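Local coordinates for PAC2 family protein (Streptomyces avermitilis, PDB 3MNF) that is of unknown function but, as a member of the PAC2 family, may resemble the proteasome assembly chaperones after which that family is named, at residues Val7-Glu13 / Val86-Glu92; Asn16-Ala22 / Leu119-Leu123; Trp97-Cys101 / Thr158-Leu164. One frame throughout, in Å; residues are numbered along the deposited sequence.

Contact 1 (Val7-Glu13 / Val86-Glu92)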
ATOM      1  N   VAL A   7       5.976  30.021   9.594  1.00 81.13           N
ATOM      2  CA  VAL A   7       6.105  29.091  10.723  1.00 77.91           C
ATOM      3  C   VAL A   7       4.917  28.137  10.751  1.00 74.42           C
ATOM      4  O   VAL A   7       3.781  28.535  10.497  1.00 74.16           O
ATOM      5  CB  VAL A   7       6.186  29.834  12.085  1.00 78.92           C
ATOM      6  CG1 VAL A   7       6.331  28.855  13.236  1.00 77.21           C
ATOM      7  CG2 VAL A   7       7.334  30.802  12.109  1.00 81.64           C
HETATM    8  N   MSE A   8       5.179  26.875  11.064  1.00 71.94           N
HETATM    9  CA  MSE A   8       4.126  25.881  11.195  1.00 68.40           C
HETATM   10  C   MSE A   8       3.889  25.636  12.673  1.00 66.88           C
HETATM   11  O   MSE A   8       4.822  25.357  13.425  1.00 67.79           O
HETATM   12  CB  MSE A   8       4.533  24.584  10.478  1.00 67.58           C
HETATM   13  CG  MSE A   8       3.645  23.351  10.763  1.00 66.16           C
HETATM   14 SE   MSE A   8       4.233  21.745   9.774  0.75 66.32          SE
HETATM   15  CE  MSE A   8       3.807  22.196   7.916  1.00 62.45           C
ATOM     16  N   VAL A   9       2.643  25.752  13.096  1.00 64.98           N
ATOM     17  CA  VAL A   9       2.287  25.470  14.479  1.00 63.49           C
ATOM     18  C   VAL A   9       1.327  24.311  14.470  1.00 60.93           C
ATOM     19  O   VAL A   9       0.264  24.413  13.882  1.00 60.41           O
ATOM     20  CB  VAL A   9       1.598  26.676  15.152  1.00 64.75           C
ATOM     21  CG1 VAL A   9       1.330  26.379  16.617  1.00 64.85           C
ATOM     22  CG2 VAL A   9       2.449  27.909  15.016  1.00 66.07           C
ATOM     23  N   ALA A  10       1.689  23.218  15.117  1.00 59.53           N
ATOM     24  CA  ALA A  10       0.845  22.033  15.062  1.00 58.20           C
ATOM     25  C   ALA A  10       0.390  21.589  16.432  1.00 58.50           C
ATOM     26  O   ALA A  10       1.042  21.875  17.428  1.00 60.51           O
ATOM     27  CB  ALA A  10       1.569  20.912  14.377  1.00 57.45           C
ATOM     28  N   ALA A  11      -0.735  20.892  16.481  1.00 57.71           N
ATOM     29  CA  ALA A  11      -1.256  20.341  17.723  1.00 58.59           C
ATOM     30  C   ALA A  11      -2.127  19.139  17.413  1.00 57.99           C
ATOM     31  O   ALA A  11      -2.827  19.139  16.387  1.00 57.78           O
ATOM     32  CB  ALA A  11      -2.054  21.391  18.494  1.00 60.04           C
ATOM     33  N   PHE A  12      -2.092  18.133  18.298  1.00 58.27           N
ATOM     34  CA  PHE A  12      -2.827  16.873  18.085  1.00 57.74           C
ATOM     35  C   PHE A  12      -3.722  16.442  19.246  1.00 59.76           C
ATOM     36  O   PHE A  12      -3.277  16.371  20.381  1.00 61.60           O
ATOM     37  CB  PHE A  12      -1.838  15.766  17.723  1.00 56.55           C
ATOM     38  CG  PHE A  12      -1.009  16.092  16.526  1.00 54.02           C
ATOM     39  CD1 PHE A  12      -1.489  15.830  15.251  1.00 51.60           C
ATOM     40  CD2 PHE A  12       0.225  16.718  16.676  1.00 52.19           C
ATOM     41  CE1 PHE A  12      -0.741  16.167  14.142  1.00 51.63           C
ATOM     42  CE2 PHE A  12       0.984  17.057  15.583  1.00 51.85           C
ATOM     43  CZ  PHE A  12       0.514  16.782  14.308  1.00 52.18           C
ATOM     44  N   GLU A  13      -4.985  16.140  18.966  1.00 60.93           N
ATOM     45  CA  GLU A  13      -5.920  15.689  20.015  1.00 63.33           C
ATOM     46  C   GLU A  13      -5.547  14.277  20.521  1.00 63.48           C
ATOM     47  O   GLU A  13      -4.873  13.507  19.819  1.00 62.25           O
ATOM     48  CB  GLU A  13      -7.365  15.693  19.508  1.00 64.55           C
ATOM     49  CG  GLU A  13      -7.917  17.014  18.984  1.00 67.54           C
ATOM     50  CD  GLU A  13      -9.399  16.919  18.602  1.00 74.33           C
ATOM     51  OE1 GLU A  13     -10.149  16.188  19.279  1.00 78.19           O
ATOM     52  OE2 GLU A  13      -9.825  17.578  17.626  1.00 77.10           O
ATOM     53  N   VAL A  86       1.304  28.486   9.257  1.00 76.01           N
ATOM     54  CA  VAL A  86       0.696  27.285   8.734  1.00 72.95           C
ATOM     55  C   VAL A  86       0.237  26.510   9.944  1.00 71.70           C
ATOM     56  O   VAL A  86       1.059  26.065  10.754  1.00 71.70           O
ATOM     57  CB  VAL A  86       1.711  26.452   7.925  1.00 71.72           C
ATOM     58  CG1 VAL A  86       1.127  25.126   7.542  1.00 68.74           C
ATOM     59  CG2 VAL A  86       2.161  27.213   6.678  1.00 72.80           C
ATOM     60  N   LEU A  87      -1.072  26.360  10.097  1.00 71.07           N
ATOM     61  CA  LEU A  87      -1.593  25.673  11.280  1.00 69.89           C
ATOM     62  C   LEU A  87      -1.916  24.226  10.939  1.00 68.15           C
ATOM     63  O   LEU A  87      -2.449  23.935   9.853  1.00 68.48           O
ATOM     64  CB  LEU A  87      -2.817  26.393  11.847  1.00 70.66           C
ATOM     65  CG  LEU A  87      -2.573  27.861  12.176  1.00 72.58           C
ATOM     66  CD1 LEU A  87      -3.836  28.532  12.642  1.00 75.31           C
ATOM     67  CD2 LEU A  87      -1.501  27.994  13.214  1.00 72.44           C
ATOM     68  N   VAL A  88      -1.579  23.323  11.852  1.00 66.59           N
ATOM     69  CA  VAL A  88      -1.866  21.927  11.658  1.00 64.89           C
ATOM     70  C   VAL A  88      -2.706  21.450  12.806  1.00 64.69           C
ATOM     71  O   VAL A  88      -2.238  21.427  13.934  1.00 65.75           O
ATOM     72  CB  VAL A  88      -0.579  21.113  11.585  1.00 64.26           C
ATOM     73  CG1 VAL A  88      -0.876  19.615  11.453  1.00 62.45           C
ATOM     74  CG2 VAL A  88       0.267  21.598  10.408  1.00 66.06           C
ATOM     75  N   ARG A  89      -3.946  21.069  12.517  1.00 64.10           N
ATOM     76  CA  ARG A  89      -4.881  20.623  13.542  1.00 63.80           C
ATOM     77  C   ARG A  89      -5.249  19.176  13.317  1.00 62.53           C
ATOM     78  O   ARG A  89      -6.001  18.846  12.383  1.00 62.77           O
ATOM     79  CB  ARG A  89      -6.123  21.490  13.504  1.00 64.99           C
ATOM     80  CG  ARG A  89      -5.836  22.913  13.912  1.00 68.75           C
ATOM     81  CD  ARG A  89      -7.050  23.789  13.819  1.00 72.40           C
ATOM     82  NE  ARG A  89      -8.133  23.262  14.642  1.00 74.66           N
ATOM     83  CZ  ARG A  89      -9.414  23.557  14.465  1.00 75.16           C
ATOM     84  NH1 ARG A  89      -9.777  24.378  13.493  1.00 76.29           N
ATOM     85  NH2 ARG A  89     -10.324  23.031  15.263  1.00 75.45           N
ATOM     86  N   GLY A  90      -4.720  18.302  14.158  1.00 61.17           N
ATOM     87  CA  GLY A  90      -4.905  16.890  13.915  1.00 60.14           C
ATOM     88  C   GLY A  90      -5.350  16.102  15.117  1.00 60.84           C
ATOM     89  O   GLY A  90      -5.329  16.579  16.243  1.00 62.47           O
ATOM     90  N   ILE A  91      -5.795  14.887  14.857  1.00 60.33           N
ATOM     91  CA  ILE A  91      -5.927  13.851  15.866  1.00 60.13           C
ATOM     92  C   ILE A  91      -4.625  13.022  15.794  1.00 58.90           C
ATOM     93  O   ILE A  91      -4.107  12.795  14.695  1.00 59.17           O
ATOM     94  CB  ILE A  91      -7.065  12.968  15.440  1.00 60.73           C
ATOM     95  CG1 ILE A  91      -8.249  13.840  14.964  1.00 61.11           C
ATOM     96  CG2 ILE A  91      -7.374  11.896  16.508  1.00 61.03           C
ATOM     97  CD1 ILE A  91      -9.297  14.053  16.013  1.00 66.80           C
ATOM     98  N   GLU A  92      -4.075  12.558  16.905  1.00 57.75           N
ATOM     99  CA  GLU A  92      -2.909  11.691  16.771  1.00 56.17           C
ATOM    100  C   GLU A  92      -3.264  10.423  15.989  1.00 55.83           C
ATOM    101  O   GLU A  92      -4.227   9.740  16.322  1.00 56.18           O
ATOM    102  CB  GLU A  92      -2.377  11.318  18.116  1.00 56.42           C
ATOM    103  CG  GLU A  92      -1.200  10.452  18.069  1.00 55.62           C
ATOM    104  CD  GLU A  92      -0.754  10.098  19.452  1.00 59.08           C
ATOM    105  OE1 GLU A  92      -1.574   9.497  20.191  1.00 60.82           O
ATOM    106  OE2 GLU A  92       0.401  10.441  19.821  1.00 60.83           O
TER
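Seven main-chain hydrogen bonds join Val7-Glu13 to Val86-Glu92 as neighbouring parallel strands in the middle of the mixed sheet of this α/β fold. They run in the parallel ladder: Val86 N to Val7 O and Val9 N to Val86 O (both 2.8 Å), Val88 N to Val9 O and Ala11 N to Val88 O (both 3.0 Å), Gly90 N to Ala11 O at 3.0 Å, and Glu13 N to Gly90 O at 2.8 Å. A longer bond, Glu92 N to Glu13 O at 3.2 Å, carries the pairing just past the end of strand 82-91. CA-H...O contacts reinforce the ladder, the shortest from Met8 CA to Val86 O and from Phe12 CA to Gly90 O, both 3.1 Å. The carboxylate of Glu92 leads away from strand 7-13, to a salt bridge with Arg53 of the second subunit and to Asn16 and Ile160 of its own chain.

On the face beneath helix 97-111, selenomethionine Met8 packs with Val86 and Val88, and Ala10 CB sits 3.5 Å from Val88 CB. Helix 21-32 lies over the other face, where Val9 CB meets Leu87 CD2 at 3.9 Å. Back on the face of Met8 and Val88, Phe12 leans across Gly90, whose lack of a side chain makes room for the ring: a CB there would come within 2.9 Å of Phe12 CD1.

Contact 2 (Asn16-Ala22 / Leu119-Leu123)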
ATOM      1  N   ASN A  16      -1.367  13.451  23.644  1.00 66.10           N
ATOM      2  CA  ASN A  16      -0.471  14.607  23.889  1.00 67.29           C
ATOM      3  C   ASN A  16      -1.217  15.908  24.194  1.00 68.18           C
ATOM      4  O   ASN A  16      -0.686  17.002  23.979  1.00 68.29           O
ATOM      5  CB  ASN A  16       0.440  14.887  22.690  1.00 66.04           C
ATOM      6  CG  ASN A  16       0.940  13.639  22.014  1.00 67.89           C
ATOM      7  OD1 ASN A  16       2.058  13.178  22.272  1.00 71.84           O
ATOM      8  ND2 ASN A  16       0.122  13.086  21.125  1.00 69.77           N
ATOM      9  N   ASP A  17      -2.444  15.804  24.688  1.00 69.45           N
ATOM     10  CA  ASP A  17      -3.335  16.935  24.684  1.00 70.51           C
ATOM     11  C   ASP A  17      -4.201  16.938  25.941  1.00 73.51           C
ATOM     12  O   ASP A  17      -5.426  16.921  25.882  1.00 74.30           O
ATOM     13  CB  ASP A  17      -4.154  16.893  23.406  1.00 69.19           C
ATOM     14  CG  ASP A  17      -4.958  18.148  23.173  1.00 72.17           C
ATOM     15  OD1 ASP A  17      -4.460  19.274  23.441  1.00 74.25           O
ATOM     16  OD2 ASP A  17      -6.114  17.989  22.714  1.00 75.61           O
ATOM     17  N   ALA A  18      -3.521  17.015  27.080  1.00 75.80           N
ATOM     18  CA  ALA A  18      -4.102  16.796  28.390  1.00 79.10           C
ATOM     19  C   ALA A  18      -5.425  17.513  28.731  1.00 81.30           C
ATOM     20  O   ALA A  18      -6.317  16.906  29.342  1.00 84.31           O
ATOM     21  CB  ALA A  18      -3.068  17.047  29.450  1.00 81.04           C
ATOM     22  N   GLY A  19      -5.603  18.771  28.386  1.00 80.63           N
ATOM     23  CA  GLY A  19      -6.923  19.324  28.707  1.00 82.64           C
ATOM     24  C   GLY A  19      -7.600  19.781  27.443  1.00 81.28           C
ATOM     25  O   GLY A  19      -8.387  20.724  27.465  1.00 82.55           O
ATOM     26  N   ASP A  20      -7.259  19.128  26.331  1.00 78.37           N
ATOM     27  CA  ASP A  20      -7.476  19.690  25.004  1.00 76.63           C
ATOM     28  C   ASP A  20      -6.828  21.078  24.968  1.00 76.18           C
ATOM     29  O   ASP A  20      -7.196  21.937  24.156  1.00 75.98           O
ATOM     30  CB  ASP A  20      -8.965  19.791  24.658  1.00 78.61           C
ATOM     31  CG  ASP A  20      -9.750  18.510  24.957  1.00 82.48           C
ATOM     32  OD1 ASP A  20      -9.184  17.520  25.476  1.00 85.62           O
ATOM     33  OD2 ASP A  20     -10.970  18.494  24.678  1.00 86.96           O
ATOM     34  N   ALA A  21      -5.864  21.296  25.859  1.00 76.06           N
ATOM     35  CA  ALA A  21      -5.274  22.605  26.005  1.00 76.32           C
ATOM     36  C   ALA A  21      -4.533  22.977  24.733  1.00 74.02           C
ATOM     37  O   ALA A  21      -4.692  24.093  24.220  1.00 74.70           O
ATOM     38  CB  ALA A  21      -4.352  22.630  27.167  1.00 77.87           C
ATOM     39  N   ALA A  22      -3.752  22.028  24.212  1.00 71.48           N
ATOM     40  CA  ALA A  22      -2.929  22.273  23.039  1.00 68.67           C
ATOM     41  C   ALA A  22      -3.791  22.334  21.819  1.00 67.04           C
ATOM     42  O   ALA A  22      -3.657  23.258  21.029  1.00 67.12           O
ATOM     43  CB  ALA A  22      -1.854  21.236  22.898  1.00 67.38           C
ATOM     44  N   LEU A 119       2.643  22.010  19.818  1.00 65.30           N
ATOM     45  CA  LEU A 119       2.138  22.290  21.146  1.00 66.70           C
ATOM     46  C   LEU A 119       1.593  21.033  21.782  1.00 66.47           C
ATOM     47  O   LEU A 119       0.978  20.220  21.114  1.00 66.07           O
ATOM     48  CB  LEU A 119       1.045  23.346  21.070  1.00 67.41           C
ATOM     49  CG  LEU A 119       1.362  24.695  20.413  1.00 67.95           C
ATOM     50  CD1 LEU A 119       0.214  25.666  20.617  1.00 67.93           C
ATOM     51  CD2 LEU A 119       2.643  25.290  20.954  1.00 68.91           C
ATOM     52  N   GLY A 120       1.816  20.860  23.070  1.00 67.67           N
ATOM     53  CA  GLY A 120       1.220  19.740  23.762  1.00 68.04           C
ATOM     54  C   GLY A 120       0.890  20.026  25.212  1.00 70.86           C
ATOM     55  O   GLY A 120       1.387  21.003  25.819  1.00 72.31           O
ATOM     56  N   ALA A 121       0.051  19.165  25.781  1.00 71.33           N
ATOM     57  CA  ALA A 121      -0.187  19.195  27.216  1.00 73.85           C
ATOM     58  C   ALA A 121      -0.092  17.805  27.811  1.00 74.52           C
ATOM     59  O   ALA A 121      -0.513  16.833  27.200  1.00 73.29           O
ATOM     60  CB  ALA A 121      -1.529  19.812  27.523  1.00 74.96           C
ATOM     61  N   LEU A 122       0.470  17.724  29.009  1.00 77.04           N
ATOM     62  CA  LEU A 122       0.522  16.487  29.770  1.00 78.70           C
ATOM     63  C   LEU A 122      -0.049  16.764  31.155  1.00 81.98           C
ATOM     64  O   LEU A 122      -0.234  17.914  31.523  1.00 83.08           O
ATOM     65  CB  LEU A 122       1.959  15.958  29.861  1.00 78.99           C
ATOM     66  CG  LEU A 122       3.172  16.871  30.120  1.00 80.61           C
ATOM     67  CD1 LEU A 122       2.977  17.802  31.278  1.00 83.25           C
ATOM     68  CD2 LEU A 122       4.427  16.051  30.373  1.00 82.42           C
ATOM     69  N   LEU A 123      -0.351  15.713  31.909  1.00 84.12           N
ATOM     70  CA  LEU A 123      -0.783  15.852  33.297  1.00 87.58           C
ATOM     71  C   LEU A 123       0.443  15.945  34.184  1.00 90.17           C
ATOM     72  O   LEU A 123       1.293  15.073  34.148  1.00 90.21           O
ATOM     73  CB  LEU A 123      -1.627  14.651  33.724  1.00 88.87           C
ATOM     74  CG  LEU A 123      -2.748  14.214  32.780  1.00 87.36           C
ATOM     75  CD1 LEU A 123      -3.342  12.887  33.201  1.00 88.16           C
ATOM     76  CD2 LEU A 123      -3.824  15.292  32.710  1.00 89.84           C
TER
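Between strand 7-13 and helix 21-32 the chain makes a loop, the β-α connection that leads from the central sheet of the α/β fold to its first helix, and this loop is pinned to strand 115-124 by a single backbone bridge and by alanine packing. Asn16 opens the contact with its carbonyl: Asn16 O accepts a hydrogen bond from Ala121 N at 2.9 Å, while its side chain turns away to Glu92. Asp17 is the bridge partner of Ala121, their CA atoms 4.6 Å apart; its CB points away from the strand, and the carboxylate is hydrogen-bonded to Ser23 in the helix that follows.

Ala18 returns the bond, its N donating to Ala121 O at 3.0 Å, so Ala121 is held through both its amide and its carbonyl. The methyl of Ala18 also packs on Ala121 CB (3.7 Å) and reaches Leu123 CD2 at 3.8 Å. A type I turn from Asp17 to Asp20, closed by Asp20 N to Asp17 O at 2.9 Å, then swings the backbone round to Asp20 at the N-cap position. In the first turn of the helix, Ala21 CB lies 4.0 Å from Ala121 CB, while helix 192-206 packs against Ala21 and Ala22. Small residues let the helix start this close to the sheet: Ala22 CB sits 3.5 Å from both Leu119 O and Gly120 CA.

Contact 3 (Trp97-Cys101 / Thr158-Leu164)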
ATOM      1  N   TRP A  97       3.050   6.417  11.552  1.00 58.75           N
ATOM      2  CA  TRP A  97       3.561   7.713  12.016  1.00 57.94           C
ATOM      3  C   TRP A  97       4.719   8.274  11.193  1.00 58.99           C
ATOM      4  O   TRP A  97       4.805   9.485  11.019  1.00 58.64           O
ATOM      5  CB  TRP A  97       3.998   7.623  13.463  1.00 57.67           C
ATOM      6  CG  TRP A  97       2.877   7.443  14.425  1.00 56.72           C
ATOM      7  CD1 TRP A  97       1.558   7.175  14.140  1.00 55.06           C
ATOM      8  CD2 TRP A  97       2.981   7.453  15.846  1.00 55.89           C
ATOM      9  NE1 TRP A  97       0.844   7.037  15.299  1.00 54.15           N
ATOM     10  CE2 TRP A  97       1.695   7.204  16.361  1.00 55.15           C
ATOM     11  CE3 TRP A  97       4.041   7.664  16.734  1.00 56.08           C
ATOM     12  CZ2 TRP A  97       1.438   7.173  17.726  1.00 56.58           C
ATOM     13  CZ3 TRP A  97       3.795   7.603  18.079  1.00 58.11           C
ATOM     14  CH2 TRP A  97       2.503   7.359  18.571  1.00 58.55           C
ATOM     15  N   ARG A  98       5.617   7.404  10.708  1.00 60.45           N
ATOM     16  CA  ARG A  98       6.725   7.855   9.885  1.00 61.40           C
ATOM     17  C   ARG A  98       6.255   8.514   8.578  1.00 61.08           C
ATOM     18  O   ARG A  98       6.807   9.526   8.164  1.00 61.43           O
ATOM     19  CB  ARG A  98       7.732   6.736   9.650  1.00 63.58           C
ATOM     20  CG  ARG A  98       8.752   7.021   8.534  1.00 67.06           C
ATOM     21  CD  ARG A  98       9.898   6.027   8.465  1.00 72.93           C
ATOM     22  NE  ARG A  98       9.544   4.589   8.442  1.00 78.23           N
ATOM     23  CZ  ARG A  98       9.081   3.912   7.386  1.00 80.62           C
ATOM     24  NH1 ARG A  98       8.839   4.519   6.227  1.00 83.28           N
ATOM     25  NH2 ARG A  98       8.847   2.614   7.488  1.00 80.24           N
ATOM     26  N   SER A  99       5.220   7.963   7.959  1.00 60.92           N
ATOM     27  CA  SER A  99       4.659   8.520   6.742  1.00 61.86           C
ATOM     28  C   SER A  99       3.891   9.770   7.075  1.00 60.91           C
ATOM     29  O   SER A  99       3.978  10.763   6.363  1.00 62.08           O
ATOM     30  CB  SER A  99       3.704   7.537   6.110  1.00 62.27           C
ATOM     31  OG  SER A  99       4.244   6.223   6.198  1.00 67.10           O
ATOM     32  N   PHE A 100       3.129   9.723   8.160  1.00 59.83           N
ATOM     33  CA  PHE A 100       2.350  10.855   8.599  1.00 58.45           C
ATOM     34  C   PHE A 100       3.252  12.062   8.692  1.00 59.51           C
ATOM     35  O   PHE A 100       2.945  13.140   8.163  1.00 60.00           O
ATOM     36  CB  PHE A 100       1.810  10.518   9.960  1.00 57.46           C
ATOM     37  CG  PHE A 100       0.886  11.538  10.531  1.00 55.66           C
ATOM     38  CD1 PHE A 100      -0.472  11.503  10.237  1.00 54.33           C
ATOM     39  CD2 PHE A 100       1.356  12.482  11.443  1.00 54.56           C
ATOM     40  CE1 PHE A 100      -1.344  12.419  10.811  1.00 55.02           C
ATOM     41  CE2 PHE A 100       0.488  13.418  12.030  1.00 53.44           C
ATOM     42  CZ  PHE A 100      -0.853  13.390  11.717  1.00 54.62           C
ATOM     43  N   CYS A 101       4.391  11.866   9.353  1.00 60.49           N
ATOM     44  CA  CYS A 101       5.315  12.940   9.612  1.00 61.32           C
ATOM     45  C   CYS A 101       5.984  13.410   8.359  1.00 62.37           C
ATOM     46  O   CYS A 101       6.185  14.613   8.203  1.00 63.46           O
ATOM     47  CB  CYS A 101       6.339  12.510  10.624  1.00 62.17           C
ATOM     48  SG  CYS A 101       5.611  12.505  12.248  1.00 64.26           S
ATOM     49  N   THR A 158       6.644   7.999  24.005  1.00 68.53           N
ATOM     50  CA  THR A 158       6.484   9.278  23.355  1.00 65.86           C
ATOM     51  C   THR A 158       5.238   9.245  22.489  1.00 63.73           C
ATOM     52  O   THR A 158       4.635   8.204  22.327  1.00 64.09           O
ATOM     53  CB  THR A 158       7.745   9.623  22.533  1.00 65.85           C
ATOM     54  OG1 THR A 158       7.754  11.020  22.226  1.00 65.85           O
ATOM     55  CG2 THR A 158       7.837   8.815  21.247  1.00 64.28           C
ATOM     56  N   GLY A 159       4.840  10.380  21.938  1.00 62.28           N
ATOM     57  CA  GLY A 159       3.688  10.408  21.045  1.00 60.85           C
ATOM     58  C   GLY A 159       4.037  10.986  19.694  1.00 59.40           C
ATOM     59  O   GLY A 159       5.215  11.085  19.337  1.00 59.94           O
ATOM     60  N   ILE A 160       3.017  11.366  18.933  1.00 58.27           N
ATOM     61  CA  ILE A 160       3.251  11.900  17.598  1.00 57.17           C
ATOM     62  C   ILE A 160       3.959  13.254  17.665  1.00 57.33           C
ATOM     63  O   ILE A 160       4.654  13.623  16.713  1.00 57.75           O
ATOM     64  CB  ILE A 160       1.951  12.002  16.752  1.00 56.32           C
ATOM     65  CG1 ILE A 160       2.278  12.173  15.274  1.00 55.01           C
ATOM     66  CG2 ILE A 160       1.095  13.183  17.200  1.00 55.80           C
ATOM     67  CD1 ILE A 160       3.183  11.140  14.703  1.00 53.29           C
ATOM     68  N   VAL A 161       3.771  13.991  18.769  1.00 57.39           N
ATOM     69  CA  VAL A 161       4.436  15.284  18.963  1.00 57.30           C
ATOM     70  C   VAL A 161       5.919  15.008  19.050  1.00 58.17           C
ATOM     71  O   VAL A 161       6.711  15.587  18.321  1.00 58.09           O
ATOM     72  CB  VAL A 161       3.980  16.006  20.265  1.00 58.32           C
ATOM     73  CG1 VAL A 161       4.887  17.175  20.586  1.00 58.03           C
ATOM     74  CG2 VAL A 161       2.548  16.463  20.163  1.00 57.19           C
ATOM     75  N   GLY A 162       6.287  14.090  19.935  1.00 59.41           N
ATOM     76  CA  GLY A 162       7.688  13.709  20.090  1.00 61.16           C
ATOM     77  C   GLY A 162       8.268  13.257  18.768  1.00 61.31           C
ATOM     78  O   GLY A 162       9.326  13.736  18.349  1.00 62.61           O
ATOM     79  N   ILE A 163       7.564  12.334  18.109  1.00 60.34           N
ATOM     80  CA  ILE A 163       8.007  11.801  16.831  1.00 60.29           C
ATOM     81  C   ILE A 163       8.175  12.891  15.785  1.00 59.98           C
ATOM     82  O   ILE A 163       9.171  12.920  15.092  1.00 60.86           O
ATOM     83  CB  ILE A 163       7.063  10.684  16.324  1.00 59.73           C
ATOM     84  CG1 ILE A 163       7.146   9.450  17.235  1.00 60.72           C
ATOM     85  CG2 ILE A 163       7.397  10.284  14.900  1.00 59.65           C
ATOM     86  CD1 ILE A 163       8.547   9.012  17.610  1.00 60.87           C
ATOM     87  N   LEU A 164       7.203  13.789  15.691  1.00 59.60           N
ATOM     88  CA  LEU A 164       7.214  14.826  14.672  1.00 60.08           C
ATOM     89  C   LEU A 164       8.386  15.770  14.895  1.00 62.29           C
ATOM     90  O   LEU A 164       9.126  16.100  13.958  1.00 63.10           O
ATOM     91  CB  LEU A 164       5.889  15.604  14.636  1.00 58.54           C
ATOM     92  CG  LEU A 164       5.899  16.827  13.696  1.00 58.50           C
ATOM     93  CD1 LEU A 164       6.162  16.472  12.228  1.00 54.53           C
ATOM     94  CD2 LEU A 164       4.615  17.642  13.841  1.00 57.74           C
TER
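At the start of segment 158-164, Thr158 O approaches the indole edge of Trp97, 4.4 Å from CZ3, and Gly159 follows at the N-cap position, its C atom 3.8 Å from the same CZ3. Ile160 then fills the gap between the helices: its CD1 lies over the face of the Trp97 five-membered ring in a CH-pi contact, 4.1 Å from the centroid, and 3.7 Å from Cys101 SG, while its CG1 reaches Phe100 CE2 at 3.9 Å. One turn later, Ile163 CG1 meets the indole edge at Trp97 CE3 (3.6 Å). Leu164 CA approaches Cys101 SG to 3.7 Å. This is apolar helix-helix packing: the axes of the short helical segments 97-101 and 160-164 approach to 10.2 Å and cross at -61°. The second subunit packs against Trp97 and Ile163. Helices 97-111 and 160-171 pack obliquely on the same side of the sheet, Ile160 and Leu164 resting on Phe12 of strand 7-13 and Leu164 also on Val118 of strand 115-124.

From the N terminus, strand 7-13 supplies the first half of contact 1, and the loop into helix 21-32 soon opens contact 2. Contact 1 closes when strand 82-91 returns beside the first strand; contact 3 opens afterwards, at helix 97-111. Strand 115-124 then closes contact 2 and helix 160-171 closes contact 3. Contact 2 therefore crosses both others, whereas contacts 1 and 3 stand in series. Strand 7-13 lies between strands 82-91 and 115-124, with Ala10 O meeting Leu119 N at 2.9 Å. All three contacts converge at Glu92, whose OE2 accepts hydrogen bonds from Asn16 ND2 (3.0 Å) and Ile160 N (2.9 Å), tying strand end, loop and helix start together.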